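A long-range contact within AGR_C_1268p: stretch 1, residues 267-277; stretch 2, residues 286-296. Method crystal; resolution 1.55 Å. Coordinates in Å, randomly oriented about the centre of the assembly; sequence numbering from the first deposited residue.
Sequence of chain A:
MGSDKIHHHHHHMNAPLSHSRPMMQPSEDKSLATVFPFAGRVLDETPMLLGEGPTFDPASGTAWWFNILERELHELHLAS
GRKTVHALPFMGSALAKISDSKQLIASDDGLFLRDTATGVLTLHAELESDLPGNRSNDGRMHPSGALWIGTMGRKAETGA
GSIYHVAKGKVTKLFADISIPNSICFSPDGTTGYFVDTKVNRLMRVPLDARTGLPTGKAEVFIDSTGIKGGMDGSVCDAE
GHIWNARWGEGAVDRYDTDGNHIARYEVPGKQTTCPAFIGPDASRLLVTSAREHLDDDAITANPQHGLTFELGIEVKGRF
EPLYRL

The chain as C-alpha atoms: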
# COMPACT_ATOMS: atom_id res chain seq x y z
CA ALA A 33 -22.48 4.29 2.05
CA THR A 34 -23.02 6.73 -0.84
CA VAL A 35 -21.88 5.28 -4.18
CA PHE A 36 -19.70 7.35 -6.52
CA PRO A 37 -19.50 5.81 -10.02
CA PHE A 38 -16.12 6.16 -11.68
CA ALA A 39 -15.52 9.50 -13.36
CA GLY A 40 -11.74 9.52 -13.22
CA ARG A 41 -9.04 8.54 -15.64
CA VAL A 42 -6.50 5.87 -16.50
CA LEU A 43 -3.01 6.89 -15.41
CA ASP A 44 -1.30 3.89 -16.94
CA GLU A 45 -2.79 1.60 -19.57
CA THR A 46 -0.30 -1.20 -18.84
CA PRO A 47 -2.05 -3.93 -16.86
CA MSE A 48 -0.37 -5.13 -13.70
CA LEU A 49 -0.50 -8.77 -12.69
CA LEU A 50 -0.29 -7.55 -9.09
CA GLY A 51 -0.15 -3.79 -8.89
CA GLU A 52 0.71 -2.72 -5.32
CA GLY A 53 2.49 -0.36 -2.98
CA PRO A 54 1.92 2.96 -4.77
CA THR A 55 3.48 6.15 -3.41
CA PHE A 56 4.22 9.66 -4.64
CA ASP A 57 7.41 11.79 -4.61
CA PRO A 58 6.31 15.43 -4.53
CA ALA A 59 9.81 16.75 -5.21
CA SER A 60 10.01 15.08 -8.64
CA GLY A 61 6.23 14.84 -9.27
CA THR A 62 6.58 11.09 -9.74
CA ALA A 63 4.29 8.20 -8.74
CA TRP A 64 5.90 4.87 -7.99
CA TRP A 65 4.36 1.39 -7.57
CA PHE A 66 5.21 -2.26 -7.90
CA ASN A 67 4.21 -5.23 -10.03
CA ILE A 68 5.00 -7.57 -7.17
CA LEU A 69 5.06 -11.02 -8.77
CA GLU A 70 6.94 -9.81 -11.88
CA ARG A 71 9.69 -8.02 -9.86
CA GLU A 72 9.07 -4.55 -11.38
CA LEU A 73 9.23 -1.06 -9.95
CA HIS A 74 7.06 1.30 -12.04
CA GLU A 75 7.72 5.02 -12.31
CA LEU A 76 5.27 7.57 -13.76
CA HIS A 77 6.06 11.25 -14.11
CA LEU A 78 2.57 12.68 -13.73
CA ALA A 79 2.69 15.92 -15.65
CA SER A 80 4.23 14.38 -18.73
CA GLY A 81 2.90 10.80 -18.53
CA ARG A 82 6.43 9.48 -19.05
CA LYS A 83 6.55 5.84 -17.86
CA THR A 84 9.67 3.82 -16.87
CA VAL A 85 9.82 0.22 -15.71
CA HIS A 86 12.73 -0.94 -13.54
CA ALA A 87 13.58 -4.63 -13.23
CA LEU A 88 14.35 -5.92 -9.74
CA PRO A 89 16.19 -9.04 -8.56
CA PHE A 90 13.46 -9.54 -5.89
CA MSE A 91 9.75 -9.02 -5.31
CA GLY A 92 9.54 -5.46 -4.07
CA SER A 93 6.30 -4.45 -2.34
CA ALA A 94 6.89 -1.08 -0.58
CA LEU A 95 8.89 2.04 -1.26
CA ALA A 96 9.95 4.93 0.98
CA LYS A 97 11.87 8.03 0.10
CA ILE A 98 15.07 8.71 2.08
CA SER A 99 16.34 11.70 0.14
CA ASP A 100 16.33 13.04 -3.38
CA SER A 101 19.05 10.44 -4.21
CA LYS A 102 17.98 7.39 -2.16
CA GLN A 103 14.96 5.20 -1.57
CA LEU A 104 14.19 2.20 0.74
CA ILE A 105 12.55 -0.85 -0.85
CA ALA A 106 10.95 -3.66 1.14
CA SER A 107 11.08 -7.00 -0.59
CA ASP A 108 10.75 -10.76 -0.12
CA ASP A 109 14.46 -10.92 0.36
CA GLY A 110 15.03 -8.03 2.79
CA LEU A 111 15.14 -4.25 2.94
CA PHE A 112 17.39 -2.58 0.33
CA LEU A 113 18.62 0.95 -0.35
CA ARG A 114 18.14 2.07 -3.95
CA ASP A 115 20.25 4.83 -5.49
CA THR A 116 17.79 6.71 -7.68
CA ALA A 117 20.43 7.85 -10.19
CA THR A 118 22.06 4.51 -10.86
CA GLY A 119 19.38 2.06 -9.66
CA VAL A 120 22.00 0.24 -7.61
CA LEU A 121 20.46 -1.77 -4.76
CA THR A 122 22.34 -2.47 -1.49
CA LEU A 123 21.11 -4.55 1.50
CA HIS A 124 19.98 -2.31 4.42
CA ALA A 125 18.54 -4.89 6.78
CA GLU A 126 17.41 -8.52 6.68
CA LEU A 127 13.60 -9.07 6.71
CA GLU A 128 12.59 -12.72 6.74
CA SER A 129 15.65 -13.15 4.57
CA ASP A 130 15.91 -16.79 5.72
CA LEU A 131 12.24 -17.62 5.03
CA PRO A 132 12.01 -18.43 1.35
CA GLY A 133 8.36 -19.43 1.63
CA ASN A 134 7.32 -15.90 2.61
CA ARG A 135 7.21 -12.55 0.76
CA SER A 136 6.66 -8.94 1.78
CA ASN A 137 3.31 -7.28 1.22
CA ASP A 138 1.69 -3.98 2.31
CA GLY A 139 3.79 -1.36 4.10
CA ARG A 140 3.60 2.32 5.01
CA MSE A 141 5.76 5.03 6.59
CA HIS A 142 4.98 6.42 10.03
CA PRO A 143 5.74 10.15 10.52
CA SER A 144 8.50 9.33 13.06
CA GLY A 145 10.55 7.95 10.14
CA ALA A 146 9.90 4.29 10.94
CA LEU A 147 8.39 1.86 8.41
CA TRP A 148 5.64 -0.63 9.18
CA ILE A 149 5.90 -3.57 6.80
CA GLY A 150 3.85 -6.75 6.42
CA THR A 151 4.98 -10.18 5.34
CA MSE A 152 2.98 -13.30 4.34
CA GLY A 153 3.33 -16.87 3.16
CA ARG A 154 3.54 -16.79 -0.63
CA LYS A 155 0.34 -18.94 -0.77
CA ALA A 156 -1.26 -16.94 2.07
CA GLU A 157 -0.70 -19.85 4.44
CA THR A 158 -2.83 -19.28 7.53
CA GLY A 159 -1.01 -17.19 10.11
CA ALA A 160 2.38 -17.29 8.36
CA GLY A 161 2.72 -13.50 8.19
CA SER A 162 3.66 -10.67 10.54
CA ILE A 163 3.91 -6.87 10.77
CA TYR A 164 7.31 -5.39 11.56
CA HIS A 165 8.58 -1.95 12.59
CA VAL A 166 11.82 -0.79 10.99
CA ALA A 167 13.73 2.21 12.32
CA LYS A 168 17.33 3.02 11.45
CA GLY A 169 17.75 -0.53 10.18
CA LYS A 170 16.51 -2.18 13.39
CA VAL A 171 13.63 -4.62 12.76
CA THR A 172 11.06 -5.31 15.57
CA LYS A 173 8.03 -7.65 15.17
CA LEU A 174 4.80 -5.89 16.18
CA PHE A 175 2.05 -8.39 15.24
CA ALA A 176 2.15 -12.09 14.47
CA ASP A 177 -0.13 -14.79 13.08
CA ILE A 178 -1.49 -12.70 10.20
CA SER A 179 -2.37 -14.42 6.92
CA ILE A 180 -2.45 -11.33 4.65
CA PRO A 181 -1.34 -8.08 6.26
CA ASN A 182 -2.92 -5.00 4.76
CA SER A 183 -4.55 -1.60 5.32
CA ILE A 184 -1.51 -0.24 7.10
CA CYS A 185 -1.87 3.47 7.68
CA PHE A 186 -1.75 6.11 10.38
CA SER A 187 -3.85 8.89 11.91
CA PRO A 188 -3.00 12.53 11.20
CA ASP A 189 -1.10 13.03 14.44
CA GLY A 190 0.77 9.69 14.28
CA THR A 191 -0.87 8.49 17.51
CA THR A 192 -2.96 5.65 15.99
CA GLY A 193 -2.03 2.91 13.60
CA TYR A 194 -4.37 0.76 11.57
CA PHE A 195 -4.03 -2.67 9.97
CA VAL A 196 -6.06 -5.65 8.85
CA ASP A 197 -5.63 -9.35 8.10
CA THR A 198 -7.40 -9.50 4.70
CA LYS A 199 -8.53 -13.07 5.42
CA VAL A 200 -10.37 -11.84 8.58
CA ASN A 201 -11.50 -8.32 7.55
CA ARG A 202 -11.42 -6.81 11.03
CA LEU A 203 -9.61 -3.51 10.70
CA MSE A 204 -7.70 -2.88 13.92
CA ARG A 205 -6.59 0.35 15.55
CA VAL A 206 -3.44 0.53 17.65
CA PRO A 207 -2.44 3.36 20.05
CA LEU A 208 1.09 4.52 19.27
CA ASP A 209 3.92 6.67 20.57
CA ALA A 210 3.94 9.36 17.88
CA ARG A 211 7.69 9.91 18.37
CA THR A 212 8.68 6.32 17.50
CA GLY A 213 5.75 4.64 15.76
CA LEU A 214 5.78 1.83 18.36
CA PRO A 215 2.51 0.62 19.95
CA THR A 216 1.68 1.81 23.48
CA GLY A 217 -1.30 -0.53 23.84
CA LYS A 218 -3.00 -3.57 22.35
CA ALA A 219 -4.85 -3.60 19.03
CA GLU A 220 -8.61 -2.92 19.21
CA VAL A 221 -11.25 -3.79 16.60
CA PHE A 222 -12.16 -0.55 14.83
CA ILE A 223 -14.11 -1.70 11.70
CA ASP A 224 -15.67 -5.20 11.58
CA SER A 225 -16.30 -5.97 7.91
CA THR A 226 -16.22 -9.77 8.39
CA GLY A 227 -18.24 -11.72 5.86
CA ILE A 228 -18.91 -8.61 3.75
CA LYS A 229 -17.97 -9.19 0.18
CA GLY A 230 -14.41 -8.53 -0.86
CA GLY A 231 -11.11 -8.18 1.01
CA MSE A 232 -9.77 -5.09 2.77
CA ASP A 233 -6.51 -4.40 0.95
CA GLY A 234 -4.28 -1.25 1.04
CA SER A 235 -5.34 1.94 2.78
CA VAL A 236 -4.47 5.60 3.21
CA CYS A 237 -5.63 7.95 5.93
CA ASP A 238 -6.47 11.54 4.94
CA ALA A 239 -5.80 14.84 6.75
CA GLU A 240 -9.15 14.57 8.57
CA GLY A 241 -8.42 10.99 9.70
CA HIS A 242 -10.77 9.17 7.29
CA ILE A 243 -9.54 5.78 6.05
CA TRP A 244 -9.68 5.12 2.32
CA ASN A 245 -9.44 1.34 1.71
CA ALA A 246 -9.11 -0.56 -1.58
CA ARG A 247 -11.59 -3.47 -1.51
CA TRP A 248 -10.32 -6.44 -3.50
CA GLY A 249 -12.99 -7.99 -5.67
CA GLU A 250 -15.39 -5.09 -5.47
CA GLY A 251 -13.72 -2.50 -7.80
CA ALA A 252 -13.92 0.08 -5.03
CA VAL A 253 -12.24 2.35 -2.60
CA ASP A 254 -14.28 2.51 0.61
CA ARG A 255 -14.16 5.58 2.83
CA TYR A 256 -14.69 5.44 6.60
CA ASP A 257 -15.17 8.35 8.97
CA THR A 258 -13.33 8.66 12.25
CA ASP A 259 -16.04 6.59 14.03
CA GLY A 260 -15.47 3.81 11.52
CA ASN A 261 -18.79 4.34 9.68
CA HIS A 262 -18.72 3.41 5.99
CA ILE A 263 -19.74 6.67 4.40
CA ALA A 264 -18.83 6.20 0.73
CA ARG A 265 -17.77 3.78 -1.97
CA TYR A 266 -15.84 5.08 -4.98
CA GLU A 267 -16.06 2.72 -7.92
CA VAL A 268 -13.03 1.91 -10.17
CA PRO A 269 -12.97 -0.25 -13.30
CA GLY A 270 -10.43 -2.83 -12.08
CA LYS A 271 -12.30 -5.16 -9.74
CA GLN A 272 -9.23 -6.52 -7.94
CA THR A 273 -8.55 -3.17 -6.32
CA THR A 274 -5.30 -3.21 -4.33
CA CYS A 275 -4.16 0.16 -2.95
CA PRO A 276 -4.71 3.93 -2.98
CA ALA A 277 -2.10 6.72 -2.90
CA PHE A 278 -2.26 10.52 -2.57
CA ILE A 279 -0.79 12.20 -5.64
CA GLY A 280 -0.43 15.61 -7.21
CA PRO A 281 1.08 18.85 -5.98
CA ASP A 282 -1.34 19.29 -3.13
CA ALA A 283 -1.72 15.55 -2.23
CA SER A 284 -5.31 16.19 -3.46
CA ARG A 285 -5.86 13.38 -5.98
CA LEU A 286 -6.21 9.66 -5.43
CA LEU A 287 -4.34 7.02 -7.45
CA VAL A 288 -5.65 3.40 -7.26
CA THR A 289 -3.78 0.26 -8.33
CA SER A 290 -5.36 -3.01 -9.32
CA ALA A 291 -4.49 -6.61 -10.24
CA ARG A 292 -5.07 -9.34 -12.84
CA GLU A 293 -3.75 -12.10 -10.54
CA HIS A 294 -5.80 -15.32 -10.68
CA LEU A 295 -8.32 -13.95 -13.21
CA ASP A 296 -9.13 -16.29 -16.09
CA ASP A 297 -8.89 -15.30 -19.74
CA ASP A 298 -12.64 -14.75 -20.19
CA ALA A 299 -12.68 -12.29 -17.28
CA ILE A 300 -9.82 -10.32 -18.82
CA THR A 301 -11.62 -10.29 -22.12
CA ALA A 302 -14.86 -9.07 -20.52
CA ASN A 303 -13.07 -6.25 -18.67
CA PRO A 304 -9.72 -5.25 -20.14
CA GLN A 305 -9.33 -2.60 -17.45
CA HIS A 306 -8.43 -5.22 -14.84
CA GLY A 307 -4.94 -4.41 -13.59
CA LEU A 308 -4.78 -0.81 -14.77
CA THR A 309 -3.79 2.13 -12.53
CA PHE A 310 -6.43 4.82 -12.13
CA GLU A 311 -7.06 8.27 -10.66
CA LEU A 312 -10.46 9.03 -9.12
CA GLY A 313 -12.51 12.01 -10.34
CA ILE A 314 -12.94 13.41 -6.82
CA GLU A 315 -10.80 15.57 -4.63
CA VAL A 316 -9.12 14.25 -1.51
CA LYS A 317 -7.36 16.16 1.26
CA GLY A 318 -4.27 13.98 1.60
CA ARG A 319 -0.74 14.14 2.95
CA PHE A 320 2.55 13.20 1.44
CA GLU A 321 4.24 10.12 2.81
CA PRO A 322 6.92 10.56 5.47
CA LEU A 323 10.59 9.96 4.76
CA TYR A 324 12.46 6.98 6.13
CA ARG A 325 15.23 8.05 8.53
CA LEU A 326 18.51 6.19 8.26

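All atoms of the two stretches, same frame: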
# COMPACT_ATOMS: atom_id res chain seq x y z
N GLU A 267 -16.24 3.79 -6.96
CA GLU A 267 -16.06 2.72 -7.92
C GLU A 267 -14.82 2.99 -8.82
O GLU A 267 -14.52 4.14 -9.16
CB GLU A 267 -17.32 2.48 -8.75
CG GLU A 267 -18.54 2.05 -7.91
CD GLU A 267 -19.79 1.78 -8.73
OE1 GLU A 267 -19.88 2.21 -9.90
OE2 GLU A 267 -20.72 1.11 -8.19
N VAL A 268 -14.13 1.91 -9.17
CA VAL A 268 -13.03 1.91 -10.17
C VAL A 268 -13.19 0.69 -11.07
O VAL A 268 -13.77 -0.32 -10.67
CB VAL A 268 -11.62 1.89 -9.54
CG1 VAL A 268 -11.42 3.14 -8.66
CG2 VAL A 268 -11.42 0.72 -8.71
N PRO A 269 -12.73 0.81 -12.32
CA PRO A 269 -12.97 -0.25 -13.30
C PRO A 269 -12.28 -1.56 -13.03
O PRO A 269 -12.84 -2.60 -13.39
CB PRO A 269 -12.47 0.37 -14.62
CG PRO A 269 -12.53 1.80 -14.41
CD PRO A 269 -12.14 2.00 -12.95
N GLY A 270 -11.10 -1.55 -12.42
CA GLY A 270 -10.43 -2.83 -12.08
C GLY A 270 -10.97 -3.39 -10.79
O GLY A 270 -10.84 -2.74 -9.74
N LYS A 271 -11.55 -4.59 -10.86
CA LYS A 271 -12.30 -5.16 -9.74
C LYS A 271 -11.40 -5.64 -8.62
O LYS A 271 -11.78 -5.58 -7.46
CB LYS A 271 -13.24 -6.28 -10.20
CG LYS A 271 -14.33 -5.82 -11.19
CD LYS A 271 -15.24 -4.71 -10.61
CE LYS A 271 -15.30 -3.45 -11.50
N GLN A 272 -10.19 -6.06 -8.95
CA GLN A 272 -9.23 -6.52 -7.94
C GLN A 272 -8.39 -5.33 -7.47
O GLN A 272 -7.20 -5.22 -7.75
CB GLN A 272 -8.39 -7.66 -8.46
CG GLN A 272 -9.24 -8.82 -8.86
CD GLN A 272 -8.53 -10.10 -9.06
OE1 GLN A 272 -9.07 -11.14 -8.69
NE2 GLN A 272 -7.35 -10.07 -9.66
N THR A 273 -9.09 -4.46 -6.73
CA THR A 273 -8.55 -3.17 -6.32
C THR A 273 -7.53 -3.44 -5.20
O THR A 273 -7.84 -4.16 -4.23
CB THR A 273 -9.65 -2.29 -5.74
OG1 THR A 273 -10.88 -2.57 -6.36
CG2 THR A 273 -9.31 -0.81 -5.92
N THR A 274 -6.33 -2.87 -5.31
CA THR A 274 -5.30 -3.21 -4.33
C THR A 274 -4.86 -2.11 -3.36
O THR A 274 -4.66 -2.39 -2.21
CB THR A 274 -4.04 -3.77 -5.00
OG1 THR A 274 -3.62 -2.89 -6.01
CG2 THR A 274 -4.32 -5.14 -5.59
N CYS A 275 -4.72 -0.88 -3.82
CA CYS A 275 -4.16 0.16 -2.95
C CYS A 275 -4.37 1.57 -3.49
O CYS A 275 -4.20 1.79 -4.68
CB CYS A 275 -2.65 -0.06 -2.72
SG CYS A 275 -1.99 0.83 -1.28
N PRO A 276 -4.73 2.51 -2.60
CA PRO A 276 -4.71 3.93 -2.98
C PRO A 276 -3.41 4.67 -2.65
O PRO A 276 -2.61 4.23 -1.81
CB PRO A 276 -5.87 4.49 -2.18
CG PRO A 276 -5.99 3.61 -1.00
CD PRO A 276 -5.24 2.35 -1.23
N ALA A 277 -3.23 5.84 -3.24
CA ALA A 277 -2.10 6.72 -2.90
C ALA A 277 -2.50 8.18 -3.17
O ALA A 277 -3.15 8.43 -4.16
CB ALA A 277 -0.86 6.35 -3.68
N LEU A 286 -6.37 11.01 -5.93
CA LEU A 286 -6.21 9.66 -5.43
C LEU A 286 -5.94 8.69 -6.57
O LEU A 286 -6.78 8.52 -7.45
CB LEU A 286 -7.43 9.23 -4.61
CG LEU A 286 -7.14 8.07 -3.65
CD1 LEU A 286 -6.30 8.51 -2.44
CD2 LEU A 286 -8.42 7.38 -3.21
N LEU A 287 -4.74 8.13 -6.55
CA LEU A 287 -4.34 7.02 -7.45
C LEU A 287 -4.78 5.69 -6.86
O LEU A 287 -4.75 5.55 -5.63
CB LEU A 287 -2.80 7.08 -7.64
CG LEU A 287 -2.09 5.99 -8.46
CD1 LEU A 287 -0.78 6.54 -8.96
CD2 LEU A 287 -1.83 4.74 -7.63
N VAL A 288 -5.16 4.72 -7.70
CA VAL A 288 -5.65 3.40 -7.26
C VAL A 288 -5.06 2.35 -8.18
O VAL A 288 -5.24 2.44 -9.40
CB VAL A 288 -7.19 3.32 -7.32
CG1 VAL A 288 -7.65 2.02 -6.78
CG2 VAL A 288 -7.83 4.51 -6.58
N THR A 289 -4.29 1.42 -7.62
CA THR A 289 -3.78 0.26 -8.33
C THR A 289 -4.77 -0.89 -8.30
O THR A 289 -5.66 -0.98 -7.43
CB THR A 289 -2.44 -0.23 -7.76
OG1 THR A 289 -2.51 -0.35 -6.34
CG2 THR A 289 -1.34 0.77 -8.08
N SER A 290 -4.56 -1.80 -9.23
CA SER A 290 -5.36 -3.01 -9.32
C SER A 290 -4.54 -4.20 -9.86
O SER A 290 -3.35 -4.09 -10.15
CB SER A 290 -6.63 -2.79 -10.17
OG SER A 290 -6.32 -2.60 -11.54
N ALA A 291 -5.18 -5.35 -9.90
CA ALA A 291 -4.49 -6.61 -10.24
C ALA A 291 -5.27 -7.45 -11.24
O ALA A 291 -6.50 -7.39 -11.32
CB ALA A 291 -4.26 -7.45 -8.94
N ARG A 292 -4.52 -8.27 -12.00
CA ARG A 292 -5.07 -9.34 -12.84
C ARG A 292 -4.87 -10.73 -12.24
O ARG A 292 -5.33 -11.73 -12.79
CB ARG A 292 -4.40 -9.33 -14.22
CG ARG A 292 -4.93 -8.28 -15.11
CD ARG A 292 -4.45 -8.40 -16.56
NE ARG A 292 -5.22 -7.40 -17.30
CZ ARG A 292 -5.25 -7.25 -18.61
NH1 ARG A 292 -4.53 -8.03 -19.41
NH2 ARG A 292 -6.01 -6.29 -19.12
N GLU A 293 -4.14 -10.81 -11.13
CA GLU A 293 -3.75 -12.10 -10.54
C GLU A 293 -4.96 -13.02 -10.36
O GLU A 293 -5.99 -12.59 -9.84
CB GLU A 293 -3.04 -11.88 -9.19
CG GLU A 293 -2.46 -13.14 -8.50
CD GLU A 293 -2.17 -12.90 -7.01
OE1 GLU A 293 -2.75 -11.96 -6.42
OE2 GLU A 293 -1.38 -13.66 -6.41
N HIS A 294 -4.81 -14.26 -10.81
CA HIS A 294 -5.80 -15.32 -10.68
C HIS A 294 -6.95 -15.25 -11.67
O HIS A 294 -7.64 -16.24 -11.86
CB HIS A 294 -6.38 -15.38 -9.26
CG HIS A 294 -5.35 -15.59 -8.19
ND1 HIS A 294 -5.32 -14.83 -7.03
CD2 HIS A 294 -4.33 -16.48 -8.09
CE1 HIS A 294 -4.32 -15.25 -6.27
NE2 HIS A 294 -3.70 -16.24 -6.89
N LEU A 295 -7.18 -14.11 -12.31
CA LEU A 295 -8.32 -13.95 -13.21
C LEU A 295 -8.14 -14.77 -14.47
O LEU A 295 -7.08 -14.75 -15.08
CB LEU A 295 -8.48 -12.49 -13.61
CG LEU A 295 -8.94 -11.50 -12.55
CD1 LEU A 295 -9.06 -10.10 -13.15
CD2 LEU A 295 -10.27 -11.96 -11.96
N ASP A 296 -9.19 -15.49 -14.87
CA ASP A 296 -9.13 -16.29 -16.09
C ASP A 296 -9.21 -15.41 -17.33
O ASP A 296 -9.48 -14.20 -17.24
CB ASP A 296 -10.14 -17.47 -16.08
CG ASP A 296 -11.55 -17.12 -16.65
OD1 ASP A 296 -11.99 -15.95 -16.65
OD2 ASP A 296 -12.24 -18.07 -17.09
O HOH W 1 -8.60 -5.79 -11.49

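Strands from the two stretches run antiparallel, with an angle of 164° between their N-to-C directions. The two stretches bury 706 Å² between them, both sides summed.

The pairing is most regular at Ala277 and Leu287. Ala277 N donates to Leu287 O at 2.8 Å, and Leu287 N donates to Ala277 O at 2.9 Å. Each residue therefore satisfies both its backbone donor and its backbone acceptor on the other. Pro276 has no amide hydrogen to give. It lies opposite Val288 as a non-hydrogen-bonded pair, so the ladder loses nothing there. Pro276 CA still approaches Leu287 O at 3.1 Å, a CA-H...O contact.

Further along, Thr289 N donates to Cys275 O at 3.0 Å. The carbonyl of Thr289 is not taken by Cys275. Thr289 O accepts from Thr274 N at 2.9 Å, with a nearly linear angle of 177°. The register slips here: Thr273 pairs with Ser290, and Pro276 with Val288. Three residues advance on one strand against two on the other. Thr274 has phi/psi of -112/-40, outside the extended range, and its CA-to-CB bond points toward the other stretch. Thr274 OG1 lies 2.8 Å from Thr289 OG1, and Cys275 O lies 3.2 Å from the same Thr289 OG1; which of the two takes the Thr289 proton is open. Thr274 OG1 has a further partner elsewhere in the structure.

Gln272 has the largest area covered by the other stretch. Gln272 NE2 donates to Glu293 O at 2.9 Å and 169°, and more weakly to Ala291 O at 3.3 Å. Both carbonyls are thus reached by one amide group. The backbone of Gln272 is also engaged. Gln272 O accepts a weak bond from Ala291 N at 3.0 Å, bent to 128°. Gln272 N donates to water 1, at 3.0 Å from the water O. The O of water 1 also donates to Ala291 O at 2.6 Å and so bridges the two backbones. Glu293 lies inside a type II turn from Arg292 to Leu295, closed by Leu295 N donating to Arg292 O at 3.1 Å.

Apolar contacts fill in beside the polar ones. Thr273 CG2 meets Val288 CG1 at 3.4 Å, on the sheet face that also carries Pro276 and Ser290. Pro276 CB lies 4.0 Å from Leu286 CD2. Gly270 sits close to Ser290: an ideal CB on Gly270 would fall 2.6 Å from Ser290 OG, a clash.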